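PDB 6AD3: lovastatin nonaketide synthase mokA from Monascus pilosus, which carries out the iterative nine-step assembly of the monacolin K (lovastatin) nonaketide, the chain here being its condensation domain. Local coordinates for residues 351-356 and 370-375; 468-473 and 482-487; 302-307 and 495-500; 275-280 and 341-346. The protein carries 1 engineered substitution. All coordinates share one frame; numbering follows the deposited sequence.

Contact 1: 351-356 and 370-375; sequences GLADTN and ANLLPL
Leu-352 and Leu-375 meet on one side of an antiparallel strand pair that closes one edge of the six-stranded mixed sheet of the condensation domain, with 371-377 as the outermost strand. Their side chains cross at a slant: CD2 of Leu-375 lies 3.8 Å from CB of Leu-352 and also touches its CD2. Farther along the same face, Leu-373 carries CG anti to its carbonyl carbon (chi1 -54°), a turn that leans CD1 toward Asp-354, where it stands 4.0 Å from CB. Helix 386-401 covers this side through Met-401 and Ala-400. On the reverse face Leu-372 extends CD2 to within 3.8 Å of Ala-353 CA, and Phe-433 and Tyr-466 pack around that leucine. Between the two faces, reciprocal backbone bonds join Leu-352 with Leu-373 and Asp-354 with Asn-371.

The strand end is polar. The amides of Asn-356 and Asn-371 stand with planes only 25° apart, yet do not bond. Asn-371 is instead fixed by Val-406 O at ND2 and Tyr-408 N at OD1, and its ND2 also gives a bond to a water 3.1 Å away. That water donates to Asp-354 OD2 over 2.8 Å. Asp-354 OD2 also closes an Asx turn, receiving Asn-356 N at 3.0 Å from a position 57° out of the carboxylate plane.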
loop_
_atom_site.group_PDB
_atom_site.type_symbol
_atom_site.label_atom_id
_atom_site.label_comp_id
_atom_site.label_asym_id
_atom_site.label_seq_id
_atom_site.Cartn_x
_atom_site.Cartn_y
_atom_site.Cartn_z
ATOM N N GLY A 351 11.411 -1.474 2.652
ATOM C CA GLY A 351 10.302 -0.769 3.256
ATOM C C GLY A 351 9.188 -1.729 3.604
ATOM O O GLY A 351 8.585 -2.331 2.723
ATOM N N LEU A 352 8.941 -1.898 4.895
ATOM C CA LEU A 352 7.863 -2.757 5.356
ATOM C C LEU A 352 6.585 -1.944 5.534
ATOM O O LEU A 352 6.577 -0.912 6.227
ATOM C CB LEU A 352 8.260 -3.435 6.671
ATOM C CG LEU A 352 7.169 -4.233 7.400
ATOM C CD1 LEU A 352 6.773 -5.473 6.624
ATOM C CD2 LEU A 352 7.606 -4.635 8.805
ATOM N N ALA A 353 5.570 -2.269 4.751
ATOM C CA ALA A 353 4.316 -1.557 4.866
ATOM C C ALA A 353 3.738 -1.799 6.255
ATOM O O ALA A 353 3.875 -2.904 6.834
ATOM C CB ALA A 353 3.311 -2.040 3.778
ATOM N N ASP A 354 3.134 -0.756 6.835
ATOM C CA ASP A 354 2.481 -0.878 8.115
ATOM C C ASP A 354 1.252 0.029 8.113
ATOM O O ASP A 354 1.321 1.143 7.614
ATOM C CB ASP A 354 3.425 -0.483 9.257
ATOM C CG ASP A 354 2.805 -0.744 10.605
ATOM O OD1 ASP A 354 2.715 -1.933 10.984
ATOM O OD2 ASP A 354 2.416 0.212 11.273
ATOM N N THR A 355 0.142 -0.445 8.649
ATOM C CA THR A 355 -1.076 0.355 8.660
ATOM C C THR A 355 -0.983 1.630 9.494
ATOM O O THR A 355 -1.739 2.574 9.252
ATOM C CB THR A 355 -2.280 -0.414 9.203
ATOM O OG1 THR A 355 -2.031 -0.775 10.572
ATOM C CG2 THR A 355 -2.616 -1.624 8.347
ATOM N N ASN A 356 -0.109 1.639 10.487
ATOM C CA ASN A 356 -0.012 2.747 11.440
ATOM C C ASN A 356 -1.362 3.000 12.151
ATOM O O ASN A 356 -1.728 4.111 12.410
ATOM C CB ASN A 356 0.535 4.020 10.787
ATOM C CG ASN A 356 1.294 4.917 11.767
ATOM O OD1 ASN A 356 1.741 5.995 11.409
ATOM N ND2 ASN A 356 1.446 4.469 12.988
ATOM N N ALA A 370 -1.637 4.750 6.204
ATOM C CA ALA A 370 -0.582 3.763 5.900
ATOM C C ALA A 370 0.831 4.359 5.795
ATOM O O ALA A 370 1.031 5.521 5.429
ATOM C CB ALA A 370 -0.931 2.982 4.636
ATOM N N ASN A 371 1.810 3.543 6.134
ATOM C CA ASN A 371 3.161 4.016 6.296
ATOM C C ASN A 371 4.140 2.947 5.763
ATOM O O ASN A 371 3.712 1.809 5.396
ATOM C CB ASN A 371 3.396 4.258 7.754
ATOM C CG ASN A 371 4.679 5.037 8.039
ATOM O OD1 ASN A 371 5.158 5.838 7.220
ATOM N ND2 ASN A 371 5.160 4.898 9.278
ATOM N N LEU A 372 5.411 3.298 5.730
ATOM C CA LEU A 372 6.468 2.370 5.384
ATOM C C LEU A 372 7.578 2.498 6.426
ATOM O O LEU A 372 7.854 3.584 6.885
ATOM C CB LEU A 372 7.045 2.745 4.040
ATOM C CG LEU A 372 6.142 2.499 2.848
ATOM C CD1 LEU A 372 6.653 3.241 1.638
ATOM C CD2 LEU A 372 6.024 1.027 2.593
ATOM N N LEU A 373 8.071 1.347 6.893
ATOM C CA LEU A 373 9.159 1.292 7.885
ATOM C C LEU A 373 10.419 0.786 7.199
ATOM O O LEU A 373 10.424 -0.301 6.639
ATOM C CB LEU A 373 8.777 0.352 9.003
ATOM C CG LEU A 373 7.429 0.625 9.692
ATOM C CD1 LEU A 373 7.131 -0.434 10.745
ATOM C CD2 LEU A 373 7.450 1.994 10.314
ATOM N N PRO A 374 11.508 1.580 7.240
ATOM C CA PRO A 374 12.626 1.246 6.375
ATOM C C PRO A 374 13.620 0.332 7.060
ATOM O O PRO A 374 14.557 0.804 7.708
ATOM C CB PRO A 374 13.247 2.620 6.069
ATOM C CG PRO A 374 12.941 3.432 7.258
ATOM C CD PRO A 374 11.621 2.950 7.771
ATOM N N LEU A 375 13.404 -0.969 6.961
ATOM C CA LEU A 375 14.265 -1.918 7.648
ATOM C C LEU A 375 15.601 -2.032 6.888
ATOM O O LEU A 375 15.628 -2.440 5.752
ATOM C CB LEU A 375 13.617 -3.307 7.681
ATOM C CG LEU A 375 12.570 -3.706 8.706
ATOM C CD1 LEU A 375 11.865 -2.558 9.373
ATOM C CD2 LEU A 375 11.607 -4.698 8.060
HETATM O O HOH W 1 3.508 2.790 10.894
#

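Contact 2: 468-473 and 482-487; sequences VVLEMS and LTVKLQ
Val-468 and Leu-486 run alongside each other in the same direction, with CG2 of the valine 3.7 Å from CD2 of the leucine. The valine's chi1 of 53° sets CG2 anti to the backbone N, next to that leucine methyl. Theirs is the closest of the side-chain carbon contacts on the densely packed, apolar face of the pair. Next along it, Leu-470 CD1 is 4.0 Å from Val-484 CG2 and also rests on the carbonyl oxygen of Thr-483. At the far end Met-472 CE approaches Leu-482 CD1 more loosely, at 4.2 Å. Helices 327-343 and 495-512 close over this apolar side, with Tyr-335, Leu-339 and Tyr-503 among the residues they contribute.

The two strands form a beta hairpin inside the six-stranded sheet, flanked by strands 435-440 and 301-307. Paired backbone bonds tie Val-469 to Lys-485 and Glu-471 to Thr-483.

The other face is more polar and more open, with Glu-471 and Thr-483 both partly exposed, although Lys-485 is itself buried. Lys-485, extended beyond CG, brings NZ 2.7 Å from Glu-471 OE1 in a salt bridge, approaching from 40° out of the carboxylate plane. The second oxygen, OE2, makes a long, weak ion pair with Arg-461. A water bridges the strands here, 2.7 Å from Thr-483 OG1 and donating a longer bond to the carbonyl oxygen of Glu-471.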
loop_
_atom_site.group_PDB
_atom_site.type_symbol
_atom_site.label_atom_id
_atom_site.label_comp_id
_atom_site.label_asym_id
_atom_site.label_seq_id
_atom_site.Cartn_x
_atom_site.Cartn_y
_atom_site.Cartn_z
ATOM N N VAL A 468 11.429 -2.823 -6.756
ATOM C CA VAL A 468 10.747 -4.092 -6.581
ATOM C C VAL A 468 9.792 -3.999 -5.396
ATOM O O VAL A 468 10.122 -3.446 -4.350
ATOM C CB VAL A 468 11.751 -5.264 -6.378
ATOM C CG1 VAL A 468 12.703 -4.956 -5.287
ATOM C CG2 VAL A 468 11.029 -6.591 -6.132
ATOM N N VAL A 469 8.570 -4.409 -5.644
ATOM C CA VAL A 469 7.530 -4.388 -4.648
ATOM C C VAL A 469 6.878 -5.757 -4.645
ATOM O O VAL A 469 6.386 -6.235 -5.695
ATOM C CB VAL A 469 6.499 -3.311 -4.909
ATOM C CG1 VAL A 469 5.416 -3.327 -3.810
ATOM C CG2 VAL A 469 7.136 -1.920 -5.018
ATOM N N LEU A 470 6.786 -6.349 -3.461
ATOM C CA LEU A 470 6.045 -7.576 -3.245
ATOM C C LEU A 470 4.858 -7.251 -2.326
ATOM O O LEU A 470 5.055 -6.800 -1.178
ATOM C CB LEU A 470 6.931 -8.643 -2.590
ATOM C CG LEU A 470 6.212 -9.881 -2.049
ATOM C CD1 LEU A 470 5.471 -10.583 -3.153
ATOM C CD2 LEU A 470 7.193 -10.854 -1.414
ATOM N N GLU A 471 3.638 -7.376 -2.864
ATOM C CA GLU A 471 2.429 -7.187 -2.087
ATOM C C GLU A 471 1.753 -8.547 -1.967
ATOM O O GLU A 471 1.760 -9.302 -2.932
ATOM C CB GLU A 471 1.444 -6.267 -2.808
ATOM C CG GLU A 471 1.955 -4.888 -3.064
ATOM C CD GLU A 471 0.966 -4.035 -3.797
ATOM O OE1 GLU A 471 1.396 -3.049 -4.448
ATOM O OE2 GLU A 471 -0.254 -4.244 -3.561
ATOM N N MET A 472 1.333 -8.914 -0.751
ATOM C CA MET A 472 0.685 -10.194 -0.502
ATOM C C MET A 472 -0.600 -9.985 0.262
ATOM O O MET A 472 -0.645 -9.161 1.200
ATOM C CB MET A 472 1.540 -11.070 0.406
ATOM C CG MET A 472 2.802 -11.550 -0.126
ATOM S SD MET A 472 3.496 -12.611 1.170
ATOM C CE MET A 472 2.167 -13.826 1.453
ATOM N N SER A 473 -1.594 -10.814 -0.046
ATOM C CA SER A 473 -2.762 -11.006 0.812
ATOM C C SER A 473 -2.690 -12.422 1.350
ATOM O O SER A 473 -2.419 -13.358 0.620
ATOM C CB SER A 473 -4.063 -10.804 0.023
ATOM O OG SER A 473 -4.205 -9.423 -0.382
ATOM N N LEU A 482 0.068 -13.444 -4.212
ATOM C CA LEU A 482 1.317 -12.721 -4.306
ATOM C C LEU A 482 1.304 -11.868 -5.558
ATOM O O LEU A 482 1.116 -12.393 -6.666
ATOM C CB LEU A 482 2.496 -13.709 -4.374
ATOM C CG LEU A 482 2.856 -14.587 -3.160
ATOM C CD1 LEU A 482 1.694 -15.226 -2.490
ATOM C CD2 LEU A 482 3.875 -15.618 -3.572
ATOM N N THR A 483 1.681 -10.591 -5.416
ATOM C CA THR A 483 1.823 -9.678 -6.532
ATOM C C THR A 483 3.238 -9.111 -6.480
ATOM O O THR A 483 3.647 -8.542 -5.448
ATOM C CB THR A 483 0.835 -8.491 -6.446
ATOM O OG1 THR A 483 -0.497 -9.001 -6.376
ATOM C CG2 THR A 483 0.957 -7.569 -7.642
ATOM N N VAL A 484 3.977 -9.260 -7.584
ATOM C CA VAL A 484 5.303 -8.644 -7.732
ATOM C C VAL A 484 5.262 -7.560 -8.828
ATOM O O VAL A 484 4.749 -7.796 -9.971
ATOM C CB VAL A 484 6.363 -9.707 -8.122
ATOM C CG1 VAL A 484 7.670 -9.037 -8.485
ATOM C CG2 VAL A 484 6.558 -10.666 -6.967
ATOM N N LYS A 485 5.762 -6.384 -8.471
ATOM C CA LYS A 485 5.843 -5.232 -9.367
ATOM C C LYS A 485 7.295 -4.836 -9.502
ATOM O O LYS A 485 7.986 -4.676 -8.497
ATOM C CB LYS A 485 5.054 -4.047 -8.803
ATOM C CG LYS A 485 3.561 -4.343 -8.539
ATOM C CD LYS A 485 2.848 -3.137 -7.898
ATOM C CE LYS A 485 1.336 -3.334 -7.784
ATOM N NZ LYS A 485 0.703 -2.253 -6.967
ATOM N N LEU A 486 7.734 -4.642 -10.745
ATOM C CA LEU A 486 9.094 -4.173 -11.061
ATOM C C LEU A 486 9.039 -2.903 -11.918
ATOM O O LEU A 486 8.124 -2.727 -12.745
ATOM C CB LEU A 486 9.868 -5.260 -11.796
ATOM C CG LEU A 486 9.941 -6.618 -11.127
ATOM C CD1 LEU A 486 10.681 -7.610 -12.033
ATOM C CD2 LEU A 486 10.670 -6.483 -9.776
ATOM N N GLN A 487 9.967 -1.978 -11.672
ATOM C CA GLN A 487 10.016 -0.752 -12.455
ATOM C C GLN A 487 10.360 -1.094 -13.918
ATOM O O GLN A 487 11.380 -1.749 -14.177
ATOM C CB GLN A 487 11.090 0.197 -11.908
ATOM C CG GLN A 487 10.776 0.825 -10.578
ATOM C CD GLN A 487 9.625 1.830 -10.634
ATOM O OE1 GLN A 487 8.752 1.853 -9.734
ATOM N NE2 GLN A 487 9.618 2.665 -11.665
HETATM O O HOH W 2 -1.330 -9.735 -3.901
#

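Contact 3: 302-307 and 495-500; sequences HEAIAR and HPRAFL
The first turns of the C-terminal helix 495-512 pack against the edge strand 301-307 through Pro-496, Arg-497 and Leu-500, which face His-302, Ala-304 and Ala-306. The Pro-496 ring sits against the strand backbone: CG is 3.3 Å from His-302 O, and CB is 3.6 Å from Ala-304 N. A proline suits this first helical turn, where no backbone N-H is needed for an intrahelical bond. Ala-304, with no more than a methyl group, lets the helix come close, its CB reaching Arg-497 N at 3.5 Å.

The arrangement is that of a helix laid on one face of a beta sheet, as in the alpha/beta halves of condensation domains. The local segments run at 39° to each other with their axes 6.6 Å apart, and no hydrogen bond links them. The backbones of Ala-304 and Ala-306 bond instead to Val-484 and Leu-482 on the neighbouring strand 481-487.

Farther along the helix, Leu-500 has CG anti to its backbone N (chi1 178°) and directs CD2 between the two alanines, 3.8 Å from Ala-306 CB and 3.7 Å from Ala-304 O. Arg-497 bends at chi3, and its guanidinium folds back over the strand until Ala-304 CB lies above the centre of one face, 4.2 Å from its plane. This exposed arginine also touches a crystal neighbour.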
loop_
_atom_site.group_PDB
_atom_site.type_symbol
_atom_site.label_atom_id
_atom_site.label_comp_id
_atom_site.label_asym_id
_atom_site.label_seq_id
_atom_site.Cartn_x
_atom_site.Cartn_y
_atom_site.Cartn_z
ATOM N N HIS A 302 5.828 -3.135 -14.372
ATOM C CA HIS A 302 5.354 -4.429 -14.867
ATOM C C HIS A 302 5.008 -5.296 -13.672
ATOM O O HIS A 302 5.661 -5.198 -12.647
ATOM C CB HIS A 302 6.424 -5.124 -15.685
ATOM C CG HIS A 302 6.962 -4.301 -16.817
ATOM N ND1 HIS A 302 6.150 -3.770 -17.794
ATOM C CD2 HIS A 302 8.232 -4.061 -17.209
ATOM C CE1 HIS A 302 6.896 -3.187 -18.712
ATOM N NE2 HIS A 302 8.167 -3.336 -18.373
ATOM N N GLU A 303 3.991 -6.134 -13.807
ATOM C CA GLU A 303 3.626 -7.010 -12.679
ATOM C C GLU A 303 3.219 -8.386 -13.046
ATOM O O GLU A 303 2.871 -8.679 -14.220
ATOM C CB GLU A 303 2.536 -6.367 -11.816
ATOM C CG GLU A 303 1.162 -6.441 -12.356
ATOM C CD GLU A 303 0.099 -5.819 -11.381
ATOM O OE1 GLU A 303 -0.988 -6.411 -11.225
ATOM O OE2 GLU A 303 0.390 -4.790 -10.721
ATOM N N ALA A 304 3.270 -9.258 -12.049
ATOM C CA ALA A 304 2.769 -10.616 -12.189
ATOM C C ALA A 304 2.155 -11.039 -10.862
ATOM O O ALA A 304 2.568 -10.581 -9.786
ATOM C CB ALA A 304 3.902 -11.554 -12.601
ATOM N N ILE A 305 1.144 -11.882 -10.944
ATOM C CA ILE A 305 0.379 -12.290 -9.774
ATOM C C ILE A 305 0.241 -13.799 -9.758
ATOM O O ILE A 305 0.025 -14.410 -10.810
ATOM C CB ILE A 305 -1.061 -11.713 -9.826
ATOM C CG1 ILE A 305 -1.043 -10.211 -9.655
ATOM C CG2 ILE A 305 -1.914 -12.278 -8.729
ATOM C CD1 ILE A 305 -2.387 -9.561 -9.908
ATOM N N ALA A 306 0.389 -14.394 -8.580
ATOM C CA ALA A 306 0.142 -15.861 -8.410
ATOM C C ALA A 306 -0.409 -16.202 -7.045
ATOM O O ALA A 306 -0.142 -15.530 -6.067
ATOM C CB ALA A 306 1.405 -16.639 -8.646
ATOM N N ARG A 307 -1.187 -17.280 -6.994
ATOM C CA ARG A 307 -1.595 -17.901 -5.751
ATOM C C ARG A 307 -0.567 -18.888 -5.312
ATOM O O ARG A 307 -0.112 -19.726 -6.111
ATOM C CB ARG A 307 -2.858 -18.715 -5.979
ATOM C CG ARG A 307 -4.049 -17.904 -6.112
ATOM C CD ARG A 307 -4.750 -17.729 -4.798
ATOM N NE ARG A 307 -5.896 -16.934 -5.119
ATOM C CZ ARG A 307 -6.410 -15.994 -4.369
ATOM N NH1 ARG A 307 -6.125 -15.918 -3.089
ATOM N NH2 ARG A 307 -7.398 -15.282 -4.862
ATOM N N HIS A 495 10.047 -10.117 -16.396
ATOM C CA HIS A 495 10.841 -10.241 -15.175
ATOM C C HIS A 495 10.012 -10.393 -13.890
ATOM O O HIS A 495 10.415 -11.128 -12.990
ATOM C CB HIS A 495 11.824 -9.098 -15.063
ATOM C CG HIS A 495 13.027 -9.260 -15.936
ATOM N ND1 HIS A 495 13.768 -8.188 -16.392
ATOM C CD2 HIS A 495 13.568 -10.360 -16.517
ATOM C CE1 HIS A 495 14.758 -8.623 -17.148
ATOM N NE2 HIS A 495 14.643 -9.933 -17.267
ATOM N N PRO A 496 8.837 -9.720 -13.796
ATOM C CA PRO A 496 8.074 -9.962 -12.560
ATOM C C PRO A 496 7.732 -11.434 -12.360
ATOM O O PRO A 496 7.872 -11.967 -11.235
ATOM C CB PRO A 496 6.800 -9.107 -12.761
ATOM C CG PRO A 496 7.266 -7.963 -13.615
ATOM C CD PRO A 496 8.224 -8.652 -14.613
ATOM N N ARG A 497 7.290 -12.102 -13.426
ATOM C CA ARG A 497 6.995 -13.528 -13.329
ATOM C C ARG A 497 8.228 -14.378 -12.970
ATOM O O ARG A 497 8.121 -15.336 -12.198
ATOM C CB ARG A 497 6.349 -14.050 -14.600
ATOM C CG ARG A 497 5.760 -15.445 -14.373
ATOM C CD ARG A 497 4.882 -15.851 -15.520
ATOM N NE ARG A 497 3.697 -15.007 -15.619
ATOM C CZ ARG A 497 2.681 -15.045 -14.767
ATOM N NH1 ARG A 497 2.704 -15.866 -13.726
ATOM N NH2 ARG A 497 1.635 -14.258 -14.963
ATOM N N ALA A 498 9.395 -14.028 -13.517
ATOM C CA ALA A 498 10.619 -14.738 -13.197
ATOM C C ALA A 498 10.983 -14.572 -11.694
ATOM O O ALA A 498 11.280 -15.534 -11.009
ATOM C CB ALA A 498 11.764 -14.265 -14.092
ATOM N N PHE A 499 10.825 -13.366 -11.163
ATOM C CA PHE A 499 11.019 -13.139 -9.735
ATOM C C PHE A 499 10.023 -13.888 -8.883
ATOM O O PHE A 499 10.378 -14.545 -7.911
ATOM C CB PHE A 499 10.948 -11.644 -9.410
ATOM C CG PHE A 499 11.284 -11.325 -7.989
ATOM C CD1 PHE A 499 10.322 -11.391 -7.002
ATOM C CD2 PHE A 499 12.552 -10.936 -7.630
ATOM C CE1 PHE A 499 10.635 -11.101 -5.680
ATOM C CE2 PHE A 499 12.858 -10.624 -6.312
ATOM C CZ PHE A 499 11.895 -10.739 -5.328
ATOM N N LEU A 500 8.770 -13.833 -9.277
ATOM C CA LEU A 500 7.712 -14.493 -8.536
ATOM C C LEU A 500 7.912 -16.005 -8.512
ATOM O O LEU A 500 7.751 -16.649 -7.452
ATOM C CB LEU A 500 6.368 -14.104 -9.157
ATOM C CG LEU A 500 5.053 -14.635 -8.679
ATOM C CD1 LEU A 500 4.904 -14.409 -7.196
ATOM C CD2 LEU A 500 3.947 -13.949 -9.455
#

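Contact 4: 275-280 and 341-346; sequences PVLPRM and RLTGSS
A chi1 of 61° sets Thr-343 OG1 between its own backbone N and carbonyl carbon and swings CG2 toward the loop 275-280. That methyl touches both Pro-278 O and Met-280 CG, each 3.6 Å away, with Leu-277 CD1 at 4.0 Å. The same rotation lets OG1 serve the helix end. It accepts Ser-345 N at 3.1 Å in an ST turn and is also bonded to Leu-339 O, while Gly-344, with positive phi, carries the chain out of helix 327-343.

The side chains of Pro-278 and Thr-343 cross at about a right angle, and Pro-278 CD also lies 3.8 Å from Ser-345 CB. A water bridges the two segments, 2.6 Å from Ser-345 OG and donating a longer bond to Val-276 O. Met-280 packs CB at 3.9 Å from Leu-342 CB, and its CA-H points at Leu-342 O.

The loop is held to its surroundings by Leu-277 N on Gln-434 and Met-280 N on Tyr-491. Met-280 and Leu-342 both rest on Phe-499 of helix 495-512, while Leu-277 and Met-280 also touch Val-468 of strand 468-473, so the loop touches both helices and the sheet.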
loop_
_atom_site.group_PDB
_atom_site.type_symbol
_atom_site.label_atom_id
_atom_site.label_comp_id
_atom_site.label_asym_id
_atom_site.label_seq_id
_atom_site.Cartn_x
_atom_site.Cartn_y
_atom_site.Cartn_z
ATOM N N PRO A 275 23.953 3.164 0.070
ATOM C CA PRO A 275 23.909 2.199 -1.021
ATOM C C PRO A 275 22.485 2.012 -1.547
ATOM O O PRO A 275 21.537 2.038 -0.782
ATOM C CB PRO A 275 24.405 0.882 -0.366
ATOM C CG PRO A 275 24.928 1.270 0.996
ATOM C CD PRO A 275 24.133 2.492 1.370
ATOM N N VAL A 276 22.374 1.757 -2.836
ATOM C CA VAL A 276 21.099 1.516 -3.441
ATOM C C VAL A 276 21.106 0.087 -3.970
ATOM O O VAL A 276 22.156 -0.488 -4.230
ATOM C CB VAL A 276 20.825 2.511 -4.583
ATOM C CG1 VAL A 276 20.945 3.934 -4.072
ATOM C CG2 VAL A 276 21.782 2.283 -5.744
ATOM N N LEU A 277 19.943 -0.531 -3.961
ATOM C CA LEU A 277 19.802 -1.876 -4.403
ATOM C C LEU A 277 20.360 -2.050 -5.826
ATOM O O LEU A 277 19.964 -1.320 -6.757
ATOM C CB LEU A 277 18.321 -2.237 -4.379
ATOM C CG LEU A 277 17.978 -3.718 -4.522
ATOM C CD1 LEU A 277 18.376 -4.452 -3.241
ATOM C CD2 LEU A 277 16.477 -3.851 -4.803
ATOM N N PRO A 278 21.212 -3.067 -6.030
ATOM C CA PRO A 278 21.644 -3.356 -7.406
ATOM C C PRO A 278 20.535 -3.839 -8.301
ATOM O O PRO A 278 19.449 -4.226 -7.832
ATOM C CB PRO A 278 22.707 -4.455 -7.213
ATOM C CG PRO A 278 23.252 -4.167 -5.852
ATOM C CD PRO A 278 22.022 -3.813 -5.049
ATOM N N ARG A 279 20.788 -3.843 -9.604
ATOM C CA ARG A 279 19.897 -4.548 -10.518
ATOM C C ARG A 279 19.902 -6.033 -10.195
ATOM O O ARG A 279 20.938 -6.610 -9.891
ATOM C CB ARG A 279 20.322 -4.310 -11.989
ATOM C CG ARG A 279 19.310 -4.859 -12.992
ATOM C CD ARG A 279 19.622 -4.407 -14.429
ATOM N NE ARG A 279 20.973 -4.773 -14.830
ATOM C CZ ARG A 279 21.341 -5.991 -15.251
ATOM N NH1 ARG A 279 20.468 -6.997 -15.269
ATOM N NH2 ARG A 279 22.600 -6.215 -15.635
ATOM N N MET A 280 18.728 -6.642 -10.192
ATOM C CA MET A 280 18.618 -8.096 -9.989
ATOM C C MET A 280 18.884 -8.837 -11.285
ATOM O O MET A 280 18.414 -8.436 -12.337
ATOM C CB MET A 280 17.229 -8.476 -9.480
ATOM C CG MET A 280 16.872 -7.880 -8.129
ATOM S SD MET A 280 15.195 -8.353 -7.672
ATOM C CE MET A 280 14.232 -7.290 -8.769
ATOM N N ARG A 341 20.315 -12.766 -2.894
ATOM C CA ARG A 341 20.825 -13.666 -3.932
ATOM C C ARG A 341 20.903 -13.015 -5.277
ATOM O O ARG A 341 21.885 -13.165 -5.972
ATOM C CB ARG A 341 20.004 -14.929 -4.060
ATOM C CG ARG A 341 20.096 -15.863 -2.889
ATOM C CD ARG A 341 19.436 -17.188 -3.203
ATOM N NE ARG A 341 19.546 -18.071 -2.054
ATOM C CZ ARG A 341 19.064 -19.302 -2.025
ATOM N NH1 ARG A 341 18.425 -19.774 -3.090
ATOM N NH2 ARG A 341 19.269 -20.071 -0.967
ATOM N N LEU A 342 19.830 -12.366 -5.704
ATOM C CA LEU A 342 19.743 -11.874 -7.065
ATOM C C LEU A 342 20.586 -10.618 -7.308
ATOM O O LEU A 342 20.930 -10.328 -8.436
ATOM C CB LEU A 342 18.286 -11.586 -7.444
ATOM C CG LEU A 342 17.338 -12.767 -7.512
ATOM C CD1 LEU A 342 15.914 -12.265 -7.807
ATOM C CD2 LEU A 342 17.816 -13.749 -8.575
ATOM N N THR A 343 20.864 -9.849 -6.252
ATOM C CA THR A 343 21.602 -8.600 -6.397
ATOM C C THR A 343 23.071 -8.730 -6.046
ATOM O O THR A 343 23.868 -7.902 -6.461
ATOM C CB THR A 343 21.036 -7.486 -5.498
ATOM O OG1 THR A 343 21.132 -7.873 -4.128
ATOM C CG2 THR A 343 19.596 -7.208 -5.843
ATOM N N GLY A 344 23.403 -9.683 -5.185
ATOM C CA GLY A 344 24.727 -9.752 -4.572
ATOM C C GLY A 344 25.020 -8.722 -3.478
ATOM O O GLY A 344 26.160 -8.517 -3.120
ATOM N N SER A 345 24.020 -7.955 -3.069
ATOM C CA SER A 345 24.222 -6.967 -2.032
ATOM C C SER A 345 24.186 -7.605 -0.656
ATOM O O SER A 345 23.421 -8.537 -0.415
ATOM C CB SER A 345 23.140 -5.882 -2.128
ATOM O OG SER A 345 23.268 -4.955 -1.064
ATOM N N SER A 346 24.995 -7.084 0.256
ATOM C CA SER A 346 24.965 -7.521 1.647
ATOM C C SER A 346 24.491 -6.398 2.584
ATOM O O SER A 346 24.529 -6.548 3.797
ATOM C CB SER A 346 26.344 -8.024 2.082
ATOM O OG SER A 346 27.297 -7.019 1.887
HETATM O O HOH W 3 23.600 -2.624 -2.202
#

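Overall arrangement
Followed from the N terminus, the chain first enters contact 4 at loop 275-280, then lays down strand 302-307 before contact 4 closes at the end of helix 327-343. Contact 3, opened by that strand, closes only at helix 495-500, so contacts 3 and 4 cross. Within the long loop of contact 3 lie contact 1 and then contact 2, one after the other. Contacts 1, 2 and 3 share the six-stranded sheet: contact 1 at one edge, contact 3 at the other, and contact 2 beside contact 3, their centres about 8 Å apart. Contact 4 touches contact 3 and also reaches contact 2, where Met-280 packs on Leu-486.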